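Local coordinates for protein DyP-type peroxidase (Thermobifida cellulosilytica, PDB 4GS1) that probably uses hydrogen peroxide to oxidise dyes and other substrates at a buried haem, at residues Arg264-His269 with Ala302-Ala307; Glu310-Ala315 with Val352-Ser357; Thr209-Gln214 with Met317-Tyr322. All blocks are in the same frame, centred on the assembly; numbering follows the deposited sequence.

Interaction 1: residues Arg264-His269 with Ala302-Ala307; sequences RVIGRH and AHVRLA. With HEM (protoporphyrin IX containing Fe), chain F.
The last turn of the helix ending at Ile-266 meets the first turn of the helix 303-307 through two nearly straight backbone hydrogen bonds, from His-303 N to Val-265 O (3.0 Å) and from Val-304 N to Ile-266 O (2.9 Å). The arrangement belongs to the proximal haem site of the DyP-type peroxidase fold: carbonyls at the C-terminal end of one helix receive N-H groups at the start of the next, where Ala-302 is the N-cap residue. Gly-267 leaves the helix with positive phi, and a side chain there would strike Val-304 CG2 and crowd Ala-302 CB, so glycine is what lets the segments close up. Around the Ile-266 carbonyl, Val-304 sets both methyls near the oxygen. The Ile-266 and Val-304 side chains cross at about a right angle, CG2 of the isoleucine lying 3.9 Å from CG1 of the valine, and both also touch the haem. Arg-268 runs extended, with Val-304 CG1 at the edge of its guanidinium and CD 3.8 Å from HEM CAA, while its NH1 is held by the carbonyls of Gly-273 and Glu-281. With CG anti to its backbone N (chi1 -175°), His-303 sends its imidazole to the haem; ND1 is hydrogen-bonded to Asp-363 OD2, and NE2 binds the iron, HEM FE, at 2.2 Å.

Interaction 2: residues Glu310-Ala315 with Val352-Ser357; sequences ENNLGA and VPVQRS. With HEM (protoporphyrin IX containing Fe), chain F.
Ser-357 OG gives a short hydrogen bond of 2.5 Å to Asn-312 OD1, arriving 29° out of the carbonyl plane. This bond joins the loop after helix 303-307 to helix 351-360 in this haem-binding ferredoxin-like half. The same OD1 lies 3.1 Å from Pro-353 O, a meeting of two acceptors that cannot bond. Beside it the contact turns apolar: the Asn-312 side chain, with CG anti to its carbonyl carbon (chi1 -67°), reaches over to cross that of Val-354 at about a right angle, its CG 3.8 Å from Val-354 CG2, and Ala-315 CB rests 3.7 Å from Pro-353 CG. One shell out, Asn-312 ND2 is hydrogen-bonded to the carbonyls of Leu-306 and Asn-308, which fixes the rotation of the amide and turns OD1 to the serine. A type I' turn from Asn-312 to Ala-315 brings the alanine back against the helix. The other methyl of Val-354, CG1, reaches the haem vinyl at HEM CAC (3.7 Å). A leucine in place of Asn-312 would probably leave Ser-357 OG with just its weak bond to Gln-361 OE1, and the Leu-306 and Asn-308 carbonyls without a shared donor. The chemistry thus implies division of labour within one buried amide: its oxygen binds the helix hydroxyl, while its nitrogen holds carbonyls at the end of the proximal helix.

Interaction 3: residues Thr209-Gln214 with Met317-Tyr322; sequences TANPAQ and MVRRGY. With HEM (protoporphyrin IX containing Fe), chain F; OXY (oxygen molecule), chain G.
Asn-211 and Arg-319 are joined by a pair of hydrogen bonds in which one side-chain amide serves both polar groups of one residue's backbone. Arg-319 N donates to Asn-211 OD1 in a nearly straight bond (2.9 Å), and Asn-211 ND2 donates to Arg-319 O (2.8 Å). The acceptor oxygen lies close to the amide plane of the asparagine, whereas the Arg-319 N-H approaches OD1 29° out of that plane. Asn-211 places CG beside its own backbone N and anti to the carbonyl carbon (chi1 -82°), which brings the amide over to the strand. Next to it the Pro-212 ring and Val-318 pack obliquely, CG to CG2 at 3.8 Å.

The Arg-319 chain bends at chi3 (-63°), and this lays the guanidinium on the haem, one face above HEM C4D and its edge turned to a propionate. NH1 and NH2 both donate to HEM O2A, each at 2.9 Å, so that oxygen is gripped by two N-H groups. A weak bond also runs from Arg-319 NH1 to OXY O1 (2.9 Å), the dioxygen atom that lies 2.4 Å from HEM FE; Asp-207, which also lines the dioxygen pocket, makes a long, weak ion pair with NH1. The other propionate oxygen, HEM O1A, accepts from Ala-210 N at 3.0 Å. Loop and strand therefore share one carboxylate. This is the distal side of the haem, as in other DyP-type peroxidases. Strand 318-328, outermost in its antiparallel sheet within this chain, pairs with strand 334-344 through the backbones of Val-318 and Arg-320, while helix 217-223 packs on Pro-212 and Val-318.

How the interactions relate
The three contacts illustrate how separate parts of one chain build a single haem pocket, their centres 14 to 16 Å apart. Interaction 1 supplies the proximal side and interaction 3 the distal side, where the dioxygen sits; interaction 2 borders the vinyl edge. Interactions 1 and 2 join directly at Leu-306 O, which lies 3.0 Å from Asn-311 ND2, a probable hydrogen bond beside the one from Asn-312. Interaction 2 meets interaction 3 where Val-354 CG2 packs 3.6 Å from Met-317 CE, and Arg-268 NH2 lies 3.8 Å from Thr-209 CG2 between interactions 1 and 3. Along the chain, interaction 1 is nested within the loop that interaction 3 closes, whereas interactions 2 and 3 alternate.

Interaction 1: residues Arg264-His269 with Ala302-Ala307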
loop_
_atom_site.group_PDB
_atom_site.type_symbol
_atom_site.label_atom_id
_atom_site.label_comp_id
_atom_site.label_asym_id
_atom_site.label_seq_id
_atom_site.Cartn_x
_atom_site.Cartn_y
_atom_site.Cartn_z
ATOM N N ARG B 264 6.875 -25.868 12.727
ATOM C CA ARG B 264 6.351 -26.381 13.997
ATOM C C ARG B 264 5.572 -25.332 14.796
ATOM O O ARG B 264 4.706 -25.683 15.606
ATOM C CB ARG B 264 7.471 -26.988 14.853
ATOM C CG ARG B 264 7.956 -28.331 14.361
ATOM C CD ARG B 264 9.225 -28.773 15.079
ATOM N NE ARG B 264 9.911 -29.796 14.302
ATOM C CZ ARG B 264 11.138 -29.679 13.809
ATOM N NH1 ARG B 264 11.874 -28.594 14.041
ATOM N NH2 ARG B 264 11.643 -30.676 13.108
ATOM N N VAL B 265 5.857 -24.051 14.574
ATOM C CA VAL B 265 5.062 -22.998 15.216
ATOM C C VAL B 265 3.598 -23.078 14.759
ATOM O O VAL B 265 2.678 -22.923 15.565
ATOM C CB VAL B 265 5.642 -21.588 14.929
ATOM C CG1 VAL B 265 4.665 -20.498 15.353
ATOM C CG2 VAL B 265 6.963 -21.407 15.665
ATOM N N ILE B 266 3.397 -23.349 13.474
ATOM C CA ILE B 266 2.055 -23.392 12.887
ATOM C C ILE B 266 1.435 -24.778 12.940
ATOM O O ILE B 266 0.264 -24.936 13.314
ATOM C CB ILE B 266 2.087 -22.933 11.407
ATOM C CG1 ILE B 266 2.482 -21.454 11.320
ATOM C CG2 ILE B 266 0.730 -23.154 10.733
ATOM C CD1 ILE B 266 1.508 -20.504 12.039
ATOM N N GLY B 267 2.220 -25.783 12.556
ATOM C CA GLY B 267 1.719 -27.147 12.433
ATOM C C GLY B 267 1.514 -27.572 10.987
ATOM O O GLY B 267 0.915 -28.613 10.735
ATOM N N ARG B 268 2.001 -26.771 10.036
ATOM C CA ARG B 268 1.909 -27.105 8.611
ATOM C C ARG B 268 3.216 -26.790 7.906
ATOM O O ARG B 268 3.966 -25.930 8.356
ATOM C CB ARG B 268 0.784 -26.305 7.943
ATOM C CG ARG B 268 -0.636 -26.761 8.296
ATOM C CD ARG B 268 -1.644 -25.833 7.621
ATOM N NE ARG B 268 -3.053 -26.204 7.814
ATOM C CZ ARG B 268 -3.740 -27.001 7.000
ATOM N NH1 ARG B 268 -3.142 -27.560 5.950
ATOM N NH2 ARG B 268 -5.025 -27.246 7.234
ATOM N N HIS B 269 3.478 -27.499 6.807
ATOM C CA HIS B 269 4.639 -27.246 5.952
ATOM C C HIS B 269 4.557 -25.891 5.261
ATOM O O HIS B 269 3.484 -25.473 4.824
ATOM C CB HIS B 269 4.726 -28.327 4.870
ATOM C CG HIS B 269 5.060 -29.683 5.401
ATOM N ND1 HIS B 269 6.355 -30.098 5.613
ATOM C CD2 HIS B 269 4.265 -30.722 5.764
ATOM C CE1 HIS B 269 6.347 -31.337 6.083
ATOM N NE2 HIS B 269 5.093 -31.737 6.179
ATOM N N ALA B 302 1.236 -25.871 18.834
ATOM C CA ALA B 302 1.116 -25.415 17.443
ATOM C C ALA B 302 -0.170 -24.641 17.223
ATOM O O ALA B 302 -1.224 -25.010 17.738
ATOM C CB ALA B 302 1.166 -26.599 16.492
ATOM N N HIS B 303 -0.073 -23.568 16.438
ATOM C CA HIS B 303 -1.215 -22.711 16.133
ATOM C C HIS B 303 -2.444 -23.487 15.652
ATOM O O HIS B 303 -3.545 -23.295 16.184
ATOM C CB HIS B 303 -0.807 -21.653 15.102
ATOM C CG HIS B 303 -1.870 -20.644 14.812
ATOM N ND1 HIS B 303 -2.243 -19.675 15.720
ATOM C CD2 HIS B 303 -2.621 -20.441 13.704
ATOM C CE1 HIS B 303 -3.184 -18.915 15.183
ATOM N NE2 HIS B 303 -3.431 -19.360 13.968
ATOM N N VAL B 304 -2.285 -24.363 14.659
ATOM C CA VAL B 304 -3.470 -25.039 14.126
ATOM C C VAL B 304 -4.045 -26.069 15.086
ATOM O O VAL B 304 -5.225 -26.397 14.979
ATOM C CB VAL B 304 -3.275 -25.659 12.720
ATOM C CG1 VAL B 304 -2.720 -24.609 11.748
ATOM C CG2 VAL B 304 -2.367 -26.892 12.778
ATOM N N ARG B 305 -3.238 -26.569 16.019
ATOM C CA ARG B 305 -3.768 -27.461 17.051
ATOM C C ARG B 305 -4.705 -26.693 17.973
ATOM O O ARG B 305 -5.810 -27.160 18.292
ATOM C CB ARG B 305 -2.639 -28.123 17.861
ATOM C CG ARG B 305 -3.158 -28.975 19.021
ATOM C CD ARG B 305 -2.031 -29.632 19.809
ATOM N NE ARG B 305 -1.315 -30.642 19.029
ATOM C CZ ARG B 305 -1.759 -31.878 18.808
ATOM N NH1 ARG B 305 -1.027 -32.719 18.092
ATOM N NH2 ARG B 305 -2.925 -32.274 19.314
ATOM N N LEU B 306 -4.279 -25.509 18.401
ATOM C CA LEU B 306 -5.073 -24.769 19.371
ATOM C C LEU B 306 -6.266 -24.072 18.738
ATOM O O LEU B 306 -7.269 -23.836 19.410
ATOM C CB LEU B 306 -4.197 -23.770 20.133
ATOM C CG LEU B 306 -3.043 -24.366 20.932
ATOM C CD1 LEU B 306 -2.277 -23.236 21.603
ATOM C CD2 LEU B 306 -3.556 -25.353 21.970
ATOM N N ALA B 307 -6.169 -23.751 17.447
ATOM C CA ALA B 307 -7.265 -23.066 16.756
ATOM C C ALA B 307 -8.331 -23.989 16.157
ATOM O O ALA B 307 -9.379 -23.517 15.733
ATOM C CB ALA B 307 -6.710 -22.134 15.674
HETATM C CHA HEM F . -5.037 -21.365 10.760
HETATM C CHB HEM F . -1.614 -17.952 10.471
HETATM C CHC HEM F . -3.883 -15.318 13.865
HETATM C CHD HEM F . -7.540 -18.519 13.867
HETATM C C1A HEM F . -3.909 -20.672 10.417
HETATM C C2A HEM F . -2.912 -21.140 9.485
HETATM C C3A HEM F . -1.967 -20.194 9.410
HETATM C C4A HEM F . -2.342 -19.107 10.279
HETATM C CMA HEM F . -0.685 -20.225 8.540
HETATM C CAA HEM F . -2.970 -22.500 8.738
HETATM C CBA HEM F . -3.626 -22.374 7.352
HETATM C CGA HEM F . -5.107 -22.120 7.433
HETATM O O1A HEM F . -5.875 -23.086 7.721
HETATM O O2A HEM F . -5.528 -20.960 7.190
HETATM C C1B HEM F . -1.920 -16.959 11.374
HETATM C C2B HEM F . -1.093 -15.806 11.654
HETATM C C3B HEM F . -1.705 -15.077 12.601
HETATM C C4B HEM F . -2.951 -15.740 12.939
HETATM C CMB HEM F . 0.270 -15.559 10.963
HETATM C CAB HEM F . -1.260 -13.741 13.250
HETATM C CBB HEM F . -0.415 -12.880 12.649
HETATM C C1C HEM F . -5.072 -15.961 14.162
HETATM C C2C HEM F . -6.070 -15.527 15.131
HETATM C C3C HEM F . -7.090 -16.410 15.116
HETATM C C4C HEM F . -6.746 -17.435 14.159
HETATM C CMC HEM F . -5.954 -14.234 15.966
HETATM C CAC HEM F . -8.411 -16.458 15.933
HETATM C CBC HEM F . -8.612 -15.839 17.099
HETATM C C1D HEM F . -7.205 -19.547 13.025
HETATM C C2D HEM F . -8.071 -20.661 12.723
HETATM C C3D HEM F . -7.290 -21.548 11.774
HETATM C C4D HEM F . -6.029 -20.879 11.567
HETATM C CMD HEM F . -9.497 -20.932 13.258
HETATM C CAD HEM F . -7.773 -22.869 11.155
HETATM C CBD HEM F . -7.593 -24.007 12.161
HETATM C CGD HEM F . -8.120 -25.277 11.527
HETATM O O1D HEM F . -7.307 -26.038 10.934
HETATM O O2D HEM F . -9.355 -25.517 11.584
HETATM N NA HEM F . -3.547 -19.424 10.894
HETATM N NB HEM F . -3.048 -16.893 12.178
HETATM N NC HEM F . -5.509 -17.148 13.593
HETATM N ND HEM F . -6.008 -19.703 12.321
HETATM FE FE HEM F . -4.490 -18.353 12.325
#

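Interaction 2: residues Glu310-Ala315 with Val352-Ser357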
loop_
_atom_site.group_PDB
_atom_site.type_symbol
_atom_site.label_atom_id
_atom_site.label_comp_id
_atom_site.label_asym_id
_atom_site.label_seq_id
_atom_site.Cartn_x
_atom_site.Cartn_y
_atom_site.Cartn_z
ATOM N N GLU B 310 -12.334 -28.426 16.981
ATOM C CA GLU B 310 -12.500 -29.475 17.996
ATOM C C GLU B 310 -11.940 -29.102 19.373
ATOM O O GLU B 310 -12.333 -29.696 20.381
ATOM C CB GLU B 310 -11.904 -30.813 17.531
ATOM C CG GLU B 310 -12.465 -31.347 16.214
ATOM C CD GLU B 310 -13.847 -31.968 16.330
ATOM O OE1 GLU B 310 -14.464 -31.918 17.413
ATOM O OE2 GLU B 310 -14.332 -32.525 15.317
ATOM N N ASN B 311 -11.034 -28.125 19.410
ATOM C CA ASN B 311 -10.452 -27.626 20.664
ATOM C C ASN B 311 -11.221 -26.415 21.178
ATOM O O ASN B 311 -10.865 -25.825 22.205
ATOM C CB ASN B 311 -8.980 -27.235 20.442
ATOM C CG ASN B 311 -8.267 -26.824 21.736
ATOM O OD1 ASN B 311 -8.287 -27.567 22.722
ATOM N ND2 ASN B 311 -7.643 -25.630 21.741
ATOM N N ASN B 312 -12.276 -26.037 20.463
ATOM C CA ASN B 312 -12.995 -24.811 20.781
ATOM C C ASN B 312 -14.508 -24.943 20.734
ATOM O O ASN B 312 -15.196 -24.030 20.283
ATOM C CB ASN B 312 -12.548 -23.687 19.840
ATOM C CG ASN B 312 -11.111 -23.287 20.075
ATOM O OD1 ASN B 312 -10.806 -22.579 21.038
ATOM N ND2 ASN B 312 -10.214 -23.750 19.211
ATOM N N LEU B 313 -15.016 -26.079 21.208
ATOM C CA LEU B 313 -16.456 -26.313 21.298
ATOM C C LEU B 313 -17.156 -26.236 19.938
ATOM O O LEU B 313 -18.363 -25.966 19.859
ATOM C CB LEU B 313 -17.103 -25.325 22.284
ATOM C CG LEU B 313 -16.402 -25.102 23.624
ATOM C CD1 LEU B 313 -17.105 -24.008 24.413
ATOM C CD2 LEU B 313 -16.349 -26.382 24.432
ATOM N N GLY B 314 -16.405 -26.483 18.866
ATOM C CA GLY B 314 -16.959 -26.442 17.521
ATOM C C GLY B 314 -16.875 -25.083 16.847
ATOM O O GLY B 314 -17.345 -24.926 15.717
ATOM N N ALA B 315 -16.298 -24.100 17.533
ATOM C CA ALA B 315 -16.218 -22.738 16.997
ATOM C C ALA B 315 -15.537 -22.672 15.628
ATOM O O ALA B 315 -14.514 -23.321 15.390
ATOM C CB ALA B 315 -15.507 -21.801 17.987
ATOM N N VAL B 352 -13.931 -15.364 19.585
ATOM C CA VAL B 352 -13.649 -15.248 21.021
ATOM C C VAL B 352 -13.117 -16.534 21.677
ATOM O O VAL B 352 -12.049 -16.503 22.300
ATOM C CB VAL B 352 -14.840 -14.649 21.818
ATOM C CG1 VAL B 352 -14.525 -14.664 23.306
ATOM C CG2 VAL B 352 -15.111 -13.212 21.348
ATOM N N PRO B 353 -13.819 -17.673 21.525
ATOM C CA PRO B 353 -13.245 -18.866 22.162
ATOM C C PRO B 353 -11.908 -19.303 21.575
ATOM O O PRO B 353 -11.059 -19.811 22.313
ATOM C CB PRO B 353 -14.304 -19.957 21.919
ATOM C CG PRO B 353 -15.198 -19.421 20.843
ATOM C CD PRO B 353 -15.166 -17.933 20.979
ATOM N N VAL B 354 -11.729 -19.141 20.273
ATOM C CA VAL B 354 -10.468 -19.513 19.644
ATOM C C VAL B 354 -9.334 -18.639 20.161
ATOM O O VAL B 354 -8.269 -19.149 20.520
ATOM C CB VAL B 354 -10.567 -19.464 18.105
ATOM C CG1 VAL B 354 -9.200 -19.730 17.473
ATOM C CG2 VAL B 354 -11.603 -20.488 17.616
ATOM N N GLN B 355 -9.563 -17.329 20.227
ATOM C CA GLN B 355 -8.533 -16.423 20.744
ATOM C C GLN B 355 -8.227 -16.755 22.206
ATOM O O GLN B 355 -7.066 -16.734 22.620
ATOM C CB GLN B 355 -8.953 -14.954 20.584
ATOM C CG GLN B 355 -7.998 -13.926 21.239
ATOM C CD GLN B 355 -6.666 -13.761 20.515
ATOM O OE1 GLN B 355 -6.375 -14.466 19.544
ATOM N NE2 GLN B 355 -5.838 -12.830 21.000
ATOM N N ARG B 356 -9.260 -17.080 22.983
ATOM C CA ARG B 356 -9.043 -17.541 24.360
ATOM C C ARG B 356 -8.103 -18.739 24.413
ATOM O O ARG B 356 -7.205 -18.792 25.257
ATOM C CB ARG B 356 -10.368 -17.899 25.042
ATOM C CG ARG B 356 -11.191 -16.700 25.451
ATOM C CD ARG B 356 -11.975 -16.994 26.722
ATOM N NE ARG B 356 -11.961 -15.841 27.615
ATOM C CZ ARG B 356 -12.932 -14.936 27.681
ATOM N NH1 ARG B 356 -14.008 -15.058 26.913
ATOM N NH2 ARG B 356 -12.831 -13.914 28.521
ATOM N N SER B 357 -8.309 -19.705 23.520
ATOM C CA SER B 357 -7.422 -20.873 23.468
ATOM C C SER B 357 -5.987 -20.492 23.093
ATOM O O SER B 357 -5.030 -20.982 23.693
ATOM C CB SER B 357 -7.952 -21.942 22.506
ATOM O OG SER B 357 -9.169 -22.498 22.984
HETATM C CHA HEM F . -5.037 -21.365 10.760
HETATM C CHB HEM F . -1.614 -17.952 10.471
HETATM C CHC HEM F . -3.883 -15.318 13.865
HETATM C CHD HEM F . -7.540 -18.519 13.867
HETATM C C1A HEM F . -3.909 -20.672 10.417
HETATM C C2A HEM F . -2.912 -21.140 9.485
HETATM C C3A HEM F . -1.967 -20.194 9.410
HETATM C C4A HEM F . -2.342 -19.107 10.279
HETATM C CMA HEM F . -0.685 -20.225 8.540
HETATM C CAA HEM F . -2.970 -22.500 8.738
HETATM C CBA HEM F . -3.626 -22.374 7.352
HETATM C CGA HEM F . -5.107 -22.120 7.433
HETATM O O1A HEM F . -5.875 -23.086 7.721
HETATM O O2A HEM F . -5.528 -20.960 7.190
HETATM C C1B HEM F . -1.920 -16.959 11.374
HETATM C C2B HEM F . -1.093 -15.806 11.654
HETATM C C3B HEM F . -1.705 -15.077 12.601
HETATM C C4B HEM F . -2.951 -15.740 12.939
HETATM C CMB HEM F . 0.270 -15.559 10.963
HETATM C CAB HEM F . -1.260 -13.741 13.250
HETATM C CBB HEM F . -0.415 -12.880 12.649
HETATM C C1C HEM F . -5.072 -15.961 14.162
HETATM C C2C HEM F . -6.070 -15.527 15.131
HETATM C C3C HEM F . -7.090 -16.410 15.116
HETATM C C4C HEM F . -6.746 -17.435 14.159
HETATM C CMC HEM F . -5.954 -14.234 15.966
HETATM C CAC HEM F . -8.411 -16.458 15.933
HETATM C CBC HEM F . -8.612 -15.839 17.099
HETATM C C1D HEM F . -7.205 -19.547 13.025
HETATM C C2D HEM F . -8.071 -20.661 12.723
HETATM C C3D HEM F . -7.290 -21.548 11.774
HETATM C C4D HEM F . -6.029 -20.879 11.567
HETATM C CMD HEM F . -9.497 -20.932 13.258
HETATM C CAD HEM F . -7.773 -22.869 11.155
HETATM C CBD HEM F . -7.593 -24.007 12.161
HETATM C CGD HEM F . -8.120 -25.277 11.527
HETATM O O1D HEM F . -7.307 -26.038 10.934
HETATM O O2D HEM F . -9.355 -25.517 11.584
HETATM N NA HEM F . -3.547 -19.424 10.894
HETATM N NB HEM F . -3.048 -16.893 12.178
HETATM N NC HEM F . -5.509 -17.148 13.593
HETATM N ND HEM F . -6.008 -19.703 12.321
HETATM FE FE HEM F . -4.490 -18.353 12.325
#

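Interaction 3: residues Thr209-Gln214 with Met317-Tyr322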
loop_
_atom_site.group_PDB
_atom_site.type_symbol
_atom_site.label_atom_id
_atom_site.label_comp_id
_atom_site.label_asym_id
_atom_site.label_seq_id
_atom_site.Cartn_x
_atom_site.Cartn_y
_atom_site.Cartn_z
ATOM N N THR B 209 -6.538 -21.909 4.315
ATOM C CA THR B 209 -6.869 -23.296 3.947
ATOM C C THR B 209 -8.105 -23.863 4.642
ATOM O O THR B 209 -8.984 -24.449 4.000
ATOM C CB THR B 209 -5.656 -24.208 4.238
ATOM O OG1 THR B 209 -4.529 -23.712 3.495
ATOM C CG2 THR B 209 -5.942 -25.670 3.860
ATOM N N ALA B 210 -8.181 -23.677 5.954
ATOM C CA ALA B 210 -9.237 -24.303 6.746
ATOM C C ALA B 210 -10.579 -23.588 6.694
ATOM O O ALA B 210 -11.540 -24.048 7.313
ATOM C CB ALA B 210 -8.775 -24.475 8.192
ATOM N N ASN B 211 -10.660 -22.474 5.970
ATOM C CA ASN B 211 -11.947 -21.803 5.784
ATOM C C ASN B 211 -12.918 -22.759 5.112
ATOM O O ASN B 211 -12.518 -23.556 4.263
ATOM C CB ASN B 211 -11.801 -20.576 4.879
ATOM C CG ASN B 211 -11.314 -19.346 5.617
ATOM O OD1 ASN B 211 -11.484 -19.217 6.831
ATOM N ND2 ASN B 211 -10.687 -18.431 4.879
ATOM N N PRO B 212 -14.200 -22.689 5.490
ATOM C CA PRO B 212 -15.193 -23.492 4.772
ATOM C C PRO B 212 -15.252 -23.092 3.301
ATOM O O PRO B 212 -15.070 -21.915 2.975
ATOM C CB PRO B 212 -16.517 -23.166 5.487
ATOM C CG PRO B 212 -16.247 -21.954 6.334
ATOM C CD PRO B 212 -14.770 -21.978 6.650
ATOM N N ALA B 213 -15.474 -24.066 2.424
ATOM C CA ALA B 213 -15.516 -23.808 0.987
ATOM C C ALA B 213 -16.667 -22.869 0.611
ATOM O O ALA B 213 -17.754 -22.948 1.186
ATOM C CB ALA B 213 -15.631 -25.116 0.228
ATOM N N GLN B 214 -16.423 -21.995 -0.362
ATOM C CA GLN B 214 -17.414 -21.011 -0.808
ATOM C C GLN B 214 -18.726 -21.637 -1.287
ATOM O O GLN B 214 -19.800 -21.049 -1.122
ATOM C CB GLN B 214 -16.824 -20.131 -1.914
ATOM C CG GLN B 214 -15.599 -19.322 -1.493
ATOM C CD GLN B 214 -15.965 -18.039 -0.768
ATOM O OE1 GLN B 214 -17.141 -17.755 -0.538
ATOM N NE2 GLN B 214 -14.953 -17.256 -0.404
ATOM N N MET B 317 -14.925 -19.947 11.947
ATOM C CA MET B 317 -15.031 -18.607 11.378
ATOM C C MET B 317 -14.532 -18.616 9.940
ATOM O O MET B 317 -13.907 -19.587 9.508
ATOM C CB MET B 317 -14.224 -17.611 12.220
ATOM C CG MET B 317 -12.712 -17.801 12.123
ATOM S SD MET B 317 -11.852 -17.074 13.535
ATOM C CE MET B 317 -12.130 -18.364 14.749
ATOM N N VAL B 318 -14.823 -17.551 9.195
ATOM C CA VAL B 318 -14.179 -17.336 7.904
ATOM C C VAL B 318 -13.152 -16.231 8.059
ATOM O O VAL B 318 -13.491 -15.105 8.421
ATOM C CB VAL B 318 -15.186 -16.974 6.800
ATOM C CG1 VAL B 318 -14.459 -16.496 5.554
ATOM C CG2 VAL B 318 -16.048 -18.191 6.470
ATOM N N ARG B 319 -11.891 -16.567 7.814
ATOM C CA ARG B 319 -10.816 -15.586 7.900
ATOM C C ARG B 319 -10.550 -15.001 6.520
ATOM O O ARG B 319 -10.254 -15.735 5.579
ATOM C CB ARG B 319 -9.558 -16.242 8.491
ATOM C CG ARG B 319 -9.681 -16.565 9.978
ATOM C CD ARG B 319 -8.630 -17.578 10.442
ATOM N NE ARG B 319 -8.807 -18.869 9.770
ATOM C CZ ARG B 319 -7.883 -19.476 9.030
ATOM N NH1 ARG B 319 -6.676 -18.941 8.874
ATOM N NH2 ARG B 319 -8.165 -20.638 8.452
ATOM N N ARG B 320 -10.659 -13.675 6.408
ATOM C CA ARG B 320 -10.535 -12.987 5.122
ATOM C C ARG B 320 -9.587 -11.815 5.325
ATOM O O ARG B 320 -9.968 -10.650 5.245
ATOM C CB ARG B 320 -11.917 -12.525 4.638
ATOM C CG ARG B 320 -11.971 -12.009 3.198
ATOM C CD ARG B 320 -13.419 -11.641 2.854
ATOM N NE ARG B 320 -13.577 -11.086 1.509
ATOM C CZ ARG B 320 -13.359 -9.811 1.202
ATOM N NH1 ARG B 320 -12.932 -8.963 2.138
ATOM N NH2 ARG B 320 -13.547 -9.388 -0.044
ATOM N N GLY B 321 -8.338 -12.150 5.623
ATOM C CA GLY B 321 -7.353 -11.157 6.009
ATOM C C GLY B 321 -6.463 -10.672 4.887
ATOM O O GLY B 321 -6.486 -11.211 3.767
ATOM N N TYR B 322 -5.675 -9.642 5.191
ATOM C CA TYR B 322 -4.793 -9.015 4.216
ATOM C C TYR B 322 -3.450 -8.752 4.869
ATOM O O TYR B 322 -3.363 -8.634 6.096
ATOM C CB TYR B 322 -5.399 -7.688 3.693
ATOM C CG TYR B 322 -6.521 -7.929 2.700
ATOM C CD1 TYR B 322 -6.305 -7.792 1.336
ATOM C CD2 TYR B 322 -7.781 -8.324 3.132
ATOM C CE1 TYR B 322 -7.328 -8.042 0.418
ATOM C CE2 TYR B 322 -8.809 -8.591 2.219
ATOM C CZ TYR B 322 -8.565 -8.443 0.868
ATOM O OH TYR B 322 -9.577 -8.705 -0.037
HETATM C CHA HEM F . -5.037 -21.365 10.760
HETATM C CHB HEM F . -1.614 -17.952 10.471
HETATM C CHC HEM F . -3.883 -15.318 13.865
HETATM C CHD HEM F . -7.540 -18.519 13.867
HETATM C C1A HEM F . -3.909 -20.672 10.417
HETATM C C2A HEM F . -2.912 -21.140 9.485
HETATM C C3A HEM F . -1.967 -20.194 9.410
HETATM C C4A HEM F . -2.342 -19.107 10.279
HETATM C CMA HEM F . -0.685 -20.225 8.540
HETATM C CAA HEM F . -2.970 -22.500 8.738
HETATM C CBA HEM F . -3.626 -22.374 7.352
HETATM C CGA HEM F . -5.107 -22.120 7.433
HETATM O O1A HEM F . -5.875 -23.086 7.721
HETATM O O2A HEM F . -5.528 -20.960 7.190
HETATM C C1B HEM F . -1.920 -16.959 11.374
HETATM C C2B HEM F . -1.093 -15.806 11.654
HETATM C C3B HEM F . -1.705 -15.077 12.601
HETATM C C4B HEM F . -2.951 -15.740 12.939
HETATM C CMB HEM F . 0.270 -15.559 10.963
HETATM C CAB HEM F . -1.260 -13.741 13.250
HETATM C CBB HEM F . -0.415 -12.880 12.649
HETATM C C1C HEM F . -5.072 -15.961 14.162
HETATM C C2C HEM F . -6.070 -15.527 15.131
HETATM C C3C HEM F . -7.090 -16.410 15.116
HETATM C C4C HEM F . -6.746 -17.435 14.159
HETATM C CMC HEM F . -5.954 -14.234 15.966
HETATM C CAC HEM F . -8.411 -16.458 15.933
HETATM C CBC HEM F . -8.612 -15.839 17.099
HETATM C C1D HEM F . -7.205 -19.547 13.025
HETATM C C2D HEM F . -8.071 -20.661 12.723
HETATM C C3D HEM F . -7.290 -21.548 11.774
HETATM C C4D HEM F . -6.029 -20.879 11.567
HETATM C CMD HEM F . -9.497 -20.932 13.258
HETATM C CAD HEM F . -7.773 -22.869 11.155
HETATM C CBD HEM F . -7.593 -24.007 12.161
HETATM C CGD HEM F . -8.120 -25.277 11.527
HETATM O O1D HEM F . -7.307 -26.038 10.934
HETATM O O2D HEM F . -9.355 -25.517 11.584
HETATM N NA HEM F . -3.547 -19.424 10.894
HETATM N NB HEM F . -3.048 -16.893 12.178
HETATM N NC HEM F . -5.509 -17.148 13.593
HETATM N ND HEM F . -6.008 -19.703 12.321
HETATM FE FE HEM F . -4.490 -18.353 12.325
HETATM O O1 OXY G . -5.304 -17.030 10.493
HETATM O O2 OXY G . -5.403 -15.968 9.472
#